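Local coordinates for hypothetical protein Atu2648 (Agrobacterium tumefaciens str. C58, PDB 1ZCE) that is of unknown function but contains an EVE domain, related to the ASCH and PUA domains, which suggests a possible role in binding modified nucleic acid, at residues 47-52 with 128-133; 101-106 with 110-115. All coordinates share one frame; numbering follows the deposited sequence.

Both contacts belong to the same EVE domain, and contact 2 is nested in sequence within the loop that contact 1 closes. Their centres lie about 13 Å apart. Contact 1 is the deeper: its centre lies about 8 Å from the centre of the chain, and it seats helix 127-136 on the sheet; contact 2, whose centre is about 15 Å from that of the chain, joins two short helices farther out. Helix 127-136 is the bridge between them. Glu132 OE1 lies 2.7 Å from Asn106 ND2, a probable hydrogen bond, while Val133 CG2 stands 4.1 Å from the CE methyl of selenomethionine Met112, so Val133 meets both the sheet residue Phe51 and the outer layer.

Contact 1: 47-52 with 128-133; sequences GDKGFF and EEYLEV
Phe51 meets Tyr130 and Val133 in a buried helix-on-sheet contact, in which helix 127-136 of the PUA-like EVE domain lies over strand 49-54 of the mixed sheet. The short axes pass 10.1 Å apart at 52°; side chains do most of the filling, without a hydrogen bond between the segments, and Tyr130 O meets the edge of the Phe51 ring in its plane. The two aromatic rings are nearly parallel, with planes at 23°, but so far offset that they barely overlap; the centroids are 5.0 Å apart. The touching is done by the outer end of the phenyl ring, whose CZ sits 3.4 Å from Tyr130 CD2. The same CZ approaches the branch point of Val133, 3.5 Å from its CB, so one ring corner is lodged between two residues one helical turn apart (i and i+3). Tyr130 points its phenol across the strand, bringing OH to 3.9 Å from Lys49 CB. The hydroxyl is hydrogen-bonded to the carbonyl of Pro143, and the ring also stacks with Tyr4. Leu6 and Val61 of the two adjoining strands, and Met94 of strand 84-99, also touch Phe51. Beyond the phenol, the bent Lys49 chain turns its ammonium away to the carbonyls of Lys144 and Gly47; NZ lies 2.7 Å from Gly47 O, in the carbonyl plane, with a C=O...N angle of 146°.

Contact 2: 101-106 with 110-115; sequences KDVKAN and EKMSLV
Val103 and Val115 bury the most surface where helix 100-105 packs against the first turn of helix 113-116 and the residues leading into it, two short elements joined by a tight connection within the EVE domain. Their CG1 methyls are 3.7 Å apart. Val103 holds its CG1 anti to the backbone N (chi1 170°), and this methyl meets three residues of the other segment: besides Val115, it lies 4.1 Å from SE of Met112, a selenomethionine, and 4.4 Å from Leu114 CD2. The extended Met112 chain runs at about a right angle to Val103, presenting its selenium to the valine while its side chain continues to Leu6 of strand 4-9 and Val133 of helix 127-136.

Val115 CG1 has a second neighbour in Lys104, whose CG is likewise 3.7 Å away. The two side chains slide past each other in opposite directions, and the lysine contributes only the aliphatic base of its extended chain. This flank is the more exposed one, whereas Val103, Met112 and Leu114 are buried.

At the connecting end, Asn106 O approaches Glu110 N to 3.7 Å without a hydrogen bond, and Glu110 CG lies 4.1 Å from the same oxygen. The Asn106 amide is engaged outside the pair, by Glu132 through ND2 and by the backbone N of Lys108 through OD1. Met112 occupies the N-cap position of helix 113-116, and its carbonyl O accepts the backbone N-H of Val115 at 3.0 Å. With no hydrogen bond or salt bridge between the segments, their association rests on apolar contacts between residues only a few positions apart in the chain.

Contact 1: 47-52 with 128-133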
loop_
_atom_site.group_PDB
_atom_site.type_symbol
_atom_site.label_atom_id
_atom_site.label_comp_id
_atom_site.label_asym_id
_atom_site.label_seq_id
_atom_site.Cartn_x
_atom_site.Cartn_y
_atom_site.Cartn_z
ATOM N N GLY A 47 -1.865 -7.355 -10.126
ATOM C CA GLY A 47 -2.314 -8.334 -9.155
ATOM C C GLY A 47 -1.569 -8.325 -7.831
ATOM O O GLY A 47 -2.024 -8.938 -6.865
ATOM N N ASP A 48 -0.420 -7.655 -7.768
ATOM C CA ASP A 48 0.332 -7.591 -6.514
ATOM C C ASP A 48 -0.565 -6.965 -5.457
ATOM O O ASP A 48 -1.208 -5.945 -5.707
ATOM C CB ASP A 48 1.593 -6.738 -6.659
ATOM C CG ASP A 48 2.770 -7.510 -7.233
ATOM O OD1 ASP A 48 2.624 -8.699 -7.583
ATOM O OD2 ASP A 48 3.864 -6.921 -7.332
ATOM N N LYS A 49 -0.591 -7.578 -4.279
ATOM C CA LYS A 49 -1.417 -7.110 -3.179
ATOM C C LYS A 49 -0.621 -6.243 -2.217
ATOM O O LYS A 49 0.599 -6.373 -2.098
ATOM C CB LYS A 49 -2.006 -8.307 -2.436
ATOM C CG LYS A 49 -2.795 -9.257 -3.324
ATOM C CD LYS A 49 -3.998 -8.571 -3.952
ATOM C CE LYS A 49 -4.892 -9.550 -4.714
ATOM N NZ LYS A 49 -4.200 -10.231 -5.840
ATOM N N GLY A 50 -1.323 -5.347 -1.537
ATOM C CA GLY A 50 -0.663 -4.470 -0.594
ATOM C C GLY A 50 -1.621 -3.871 0.412
ATOM O O GLY A 50 -2.847 -4.013 0.304
ATOM N N PHE A 51 -1.048 -3.198 1.401
ATOM C CA PHE A 51 -1.833 -2.565 2.450
ATOM C C PHE A 51 -2.104 -1.106 2.155
ATOM O O PHE A 51 -1.247 -0.396 1.627
ATOM C CB PHE A 51 -1.110 -2.640 3.796
ATOM C CG PHE A 51 -0.956 -4.031 4.335
ATOM C CD1 PHE A 51 -2.036 -4.908 4.362
ATOM C CD2 PHE A 51 0.258 -4.451 4.860
ATOM C CE1 PHE A 51 -1.909 -6.183 4.909
ATOM C CE2 PHE A 51 0.394 -5.719 5.409
ATOM C CZ PHE A 51 -0.693 -6.590 5.434
ATOM N N PHE A 52 -3.316 -0.673 2.476
ATOM C CA PHE A 52 -3.697 0.723 2.329
ATOM C C PHE A 52 -3.603 1.188 3.786
ATOM O O PHE A 52 -4.351 0.724 4.653
ATOM C CB PHE A 52 -5.123 0.841 1.784
ATOM C CG PHE A 52 -5.519 2.243 1.386
ATOM C CD1 PHE A 52 -5.951 3.164 2.339
ATOM C CD2 PHE A 52 -5.482 2.638 0.049
ATOM C CE1 PHE A 52 -6.350 4.453 1.965
ATOM C CE2 PHE A 52 -5.878 3.928 -0.337
ATOM C CZ PHE A 52 -6.310 4.834 0.621
ATOM N N GLU A 128 5.907 -12.791 5.121
ATOM C CA GLU A 128 5.621 -13.067 6.523
ATOM C C GLU A 128 5.014 -11.855 7.221
ATOM O O GLU A 128 4.118 -12.000 8.052
ATOM C CB GLU A 128 6.893 -13.524 7.247
ATOM C CG GLU A 128 7.179 -15.008 7.061
ATOM C CD GLU A 128 6.214 -15.870 7.863
ATOM O OE1 GLU A 128 6.499 -16.152 9.048
ATOM O OE2 GLU A 128 5.159 -16.247 7.318
ATOM N N GLU A 129 5.498 -10.663 6.888
ATOM C CA GLU A 129 4.957 -9.446 7.489
ATOM C C GLU A 129 3.512 -9.267 7.033
ATOM O O GLU A 129 2.633 -8.913 7.822
ATOM C CB GLU A 129 5.794 -8.227 7.085
ATOM C CG GLU A 129 7.119 -8.131 7.829
ATOM C CD GLU A 129 8.122 -7.209 7.158
ATOM O OE1 GLU A 129 9.242 -7.069 7.697
ATOM O OE2 GLU A 129 7.806 -6.634 6.093
ATOM N N TYR A 130 3.267 -9.526 5.753
ATOM C CA TYR A 130 1.930 -9.399 5.197
ATOM C C TYR A 130 0.961 -10.367 5.875
ATOM O O TYR A 130 -0.131 -9.981 6.290
ATOM C CB TYR A 130 1.971 -9.650 3.686
ATOM C CG TYR A 130 0.618 -9.649 3.006
ATOM C CD1 TYR A 130 -0.028 -10.850 2.690
ATOM C CD2 TYR A 130 -0.007 -8.452 2.649
ATOM C CE1 TYR A 130 -1.249 -10.859 2.026
ATOM C CE2 TYR A 130 -1.236 -8.452 1.987
ATOM C CZ TYR A 130 -1.846 -9.658 1.680
ATOM O OH TYR A 130 -3.049 -9.661 1.015
ATOM N N LEU A 131 1.362 -11.627 5.995
ATOM C CA LEU A 131 0.500 -12.618 6.623
ATOM C C LEU A 131 0.235 -12.310 8.095
ATOM O O LEU A 131 -0.872 -12.524 8.587
ATOM C CB LEU A 131 1.112 -14.015 6.478
ATOM C CG LEU A 131 1.174 -14.542 5.038
ATOM C CD1 LEU A 131 1.981 -15.823 4.986
ATOM C CD2 LEU A 131 -0.232 -14.773 4.508
ATOM N N GLU A 132 1.246 -11.806 8.797
ATOM C CA GLU A 132 1.090 -11.486 10.212
ATOM C C GLU A 132 0.156 -10.290 10.423
ATOM O O GLU A 132 -0.723 -10.334 11.284
ATOM C CB GLU A 132 2.461 -11.218 10.837
ATOM C CG GLU A 132 2.438 -10.835 12.314
ATOM C CD GLU A 132 1.967 -11.950 13.239
ATOM O OE1 GLU A 132 1.895 -11.702 14.461
ATOM O OE2 GLU A 132 1.671 -13.066 12.763
ATOM N N VAL A 133 0.342 -9.222 9.653
ATOM C CA VAL A 133 -0.529 -8.058 9.781
ATOM C C VAL A 133 -1.955 -8.475 9.419
ATOM O O VAL A 133 -2.910 -8.064 10.079
ATOM C CB VAL A 133 -0.050 -6.890 8.875
ATOM C CG1 VAL A 133 -1.093 -5.778 8.829
ATOM C CG2 VAL A 133 1.263 -6.331 9.420
#

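Contact 2: 101-106 with 110-115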
loop_
_atom_site.group_PDB
_atom_site.type_symbol
_atom_site.label_atom_id
_atom_site.label_comp_id
_atom_site.label_asym_id
_atom_site.label_seq_id
_atom_site.Cartn_x
_atom_site.Cartn_y
_atom_site.Cartn_z
ATOM N N LYS A 101 0.604 1.280 16.454
ATOM C CA LYS A 101 1.021 0.934 17.807
ATOM C C LYS A 101 1.151 -0.579 17.949
ATOM O O LYS A 101 2.148 -1.075 18.475
ATOM C CB LYS A 101 0.009 1.468 18.822
ATOM C CG LYS A 101 0.365 1.170 20.271
ATOM C CD LYS A 101 -0.617 1.840 21.219
ATOM C CE LYS A 101 -0.280 1.549 22.671
ATOM N NZ LYS A 101 -0.370 0.095 22.982
ATOM N N ASP A 102 0.145 -1.311 17.483
ATOM C CA ASP A 102 0.187 -2.762 17.573
ATOM C C ASP A 102 1.303 -3.341 16.709
ATOM O O ASP A 102 1.940 -4.322 17.089
ATOM C CB ASP A 102 -1.160 -3.375 17.177
ATOM C CG ASP A 102 -2.238 -3.131 18.219
ATOM O OD1 ASP A 102 -1.887 -2.856 19.384
ATOM O OD2 ASP A 102 -3.433 -3.231 17.877
ATOM N N VAL A 103 1.546 -2.736 15.549
ATOM C CA VAL A 103 2.606 -3.212 14.667
ATOM C C VAL A 103 3.963 -3.069 15.357
ATOM O O VAL A 103 4.780 -3.994 15.337
ATOM C CB VAL A 103 2.621 -2.433 13.325
ATOM C CG1 VAL A 103 3.880 -2.765 12.535
ATOM C CG2 VAL A 103 1.388 -2.793 12.509
ATOM N N LYS A 104 4.194 -1.915 15.976
ATOM C CA LYS A 104 5.453 -1.657 16.668
ATOM C C LYS A 104 5.673 -2.563 17.878
ATOM O O LYS A 104 6.806 -2.754 18.312
ATOM C CB LYS A 104 5.526 -0.188 17.102
ATOM C CG LYS A 104 5.691 0.787 15.947
ATOM C CD LYS A 104 5.885 2.208 16.444
ATOM C CE LYS A 104 6.158 3.165 15.294
ATOM N NZ LYS A 104 6.422 4.544 15.789
ATOM N N ALA A 105 4.595 -3.129 18.409
ATOM C CA ALA A 105 4.689 -4.009 19.570
ATOM C C ALA A 105 4.910 -5.471 19.181
ATOM O O ALA A 105 5.191 -6.305 20.036
ATOM C CB ALA A 105 3.426 -3.885 20.417
ATOM N N ASN A 106 4.787 -5.780 17.894
ATOM C CA ASN A 106 4.961 -7.151 17.417
ATOM C C ASN A 106 6.416 -7.425 17.021
ATOM O O ASN A 106 6.909 -6.883 16.034
ATOM C CB ASN A 106 4.049 -7.397 16.216
ATOM C CG ASN A 106 3.923 -8.863 15.872
ATOM O OD1 ASN A 106 4.872 -9.629 16.024
ATOM N ND2 ASN A 106 2.751 -9.262 15.394
ATOM N N GLU A 110 9.463 -6.137 13.505
ATOM C CA GLU A 110 10.527 -5.178 13.813
ATOM C C GLU A 110 11.316 -4.649 12.624
ATOM O O GLU A 110 11.855 -3.542 12.679
ATOM C CB GLU A 110 11.527 -5.781 14.799
ATOM C CG GLU A 110 10.966 -6.129 16.152
ATOM C CD GLU A 110 12.054 -6.256 17.197
ATOM O OE1 GLU A 110 13.046 -6.973 16.943
ATOM O OE2 GLU A 110 11.914 -5.636 18.272
ATOM N N LYS A 111 11.411 -5.441 11.563
ATOM C CA LYS A 111 12.165 -5.022 10.386
ATOM C C LYS A 111 11.262 -4.505 9.274
ATOM O O LYS A 111 11.728 -4.211 8.175
ATOM C CB LYS A 111 13.019 -6.184 9.863
ATOM C CG LYS A 111 14.088 -6.654 10.843
ATOM C CD LYS A 111 14.867 -7.843 10.295
ATOM C CE LYS A 111 15.944 -8.308 11.265
ATOM N NZ LYS A 111 16.996 -7.277 11.485
HETATM N N MSE A 112 9.974 -4.377 9.563
HETATM C CA MSE A 112 9.025 -3.906 8.561
HETATM C C MSE A 112 9.322 -2.455 8.193
HETATM O O MSE A 112 9.587 -1.624 9.063
HETATM C CB MSE A 112 7.598 -4.043 9.095
HETATM C CG MSE A 112 6.511 -3.950 8.040
HETATM SE SE MSE A 112 4.775 -4.192 8.821
HETATM C CE MSE A 112 3.715 -3.816 7.252
ATOM N N SER A 113 9.280 -2.157 6.899
ATOM C CA SER A 113 9.552 -0.807 6.423
ATOM C C SER A 113 8.665 0.222 7.117
ATOM O O SER A 113 9.094 1.341 7.396
ATOM C CB SER A 113 9.342 -0.735 4.909
ATOM O OG SER A 113 9.727 0.529 4.396
ATOM N N LEU A 114 7.425 -0.159 7.406
ATOM C CA LEU A 114 6.490 0.746 8.059
ATOM C C LEU A 114 7.027 1.315 9.368
ATOM O O LEU A 114 6.723 2.450 9.728
ATOM C CB LEU A 114 5.161 0.029 8.315
ATOM C CG LEU A 114 4.056 0.842 9.000
ATOM C CD1 LEU A 114 3.647 2.025 8.124
ATOM C CD2 LEU A 114 2.864 -0.056 9.267
ATOM N N VAL A 115 7.826 0.529 10.081
ATOM C CA VAL A 115 8.379 0.983 11.352
ATOM C C VAL A 115 9.846 1.408 11.282
ATOM O O VAL A 115 10.365 2.000 12.228
ATOM C CB VAL A 115 8.235 -0.103 12.441
ATOM C CG1 VAL A 115 6.765 -0.425 12.660
ATOM C CG2 VAL A 115 9.001 -1.348 12.039
#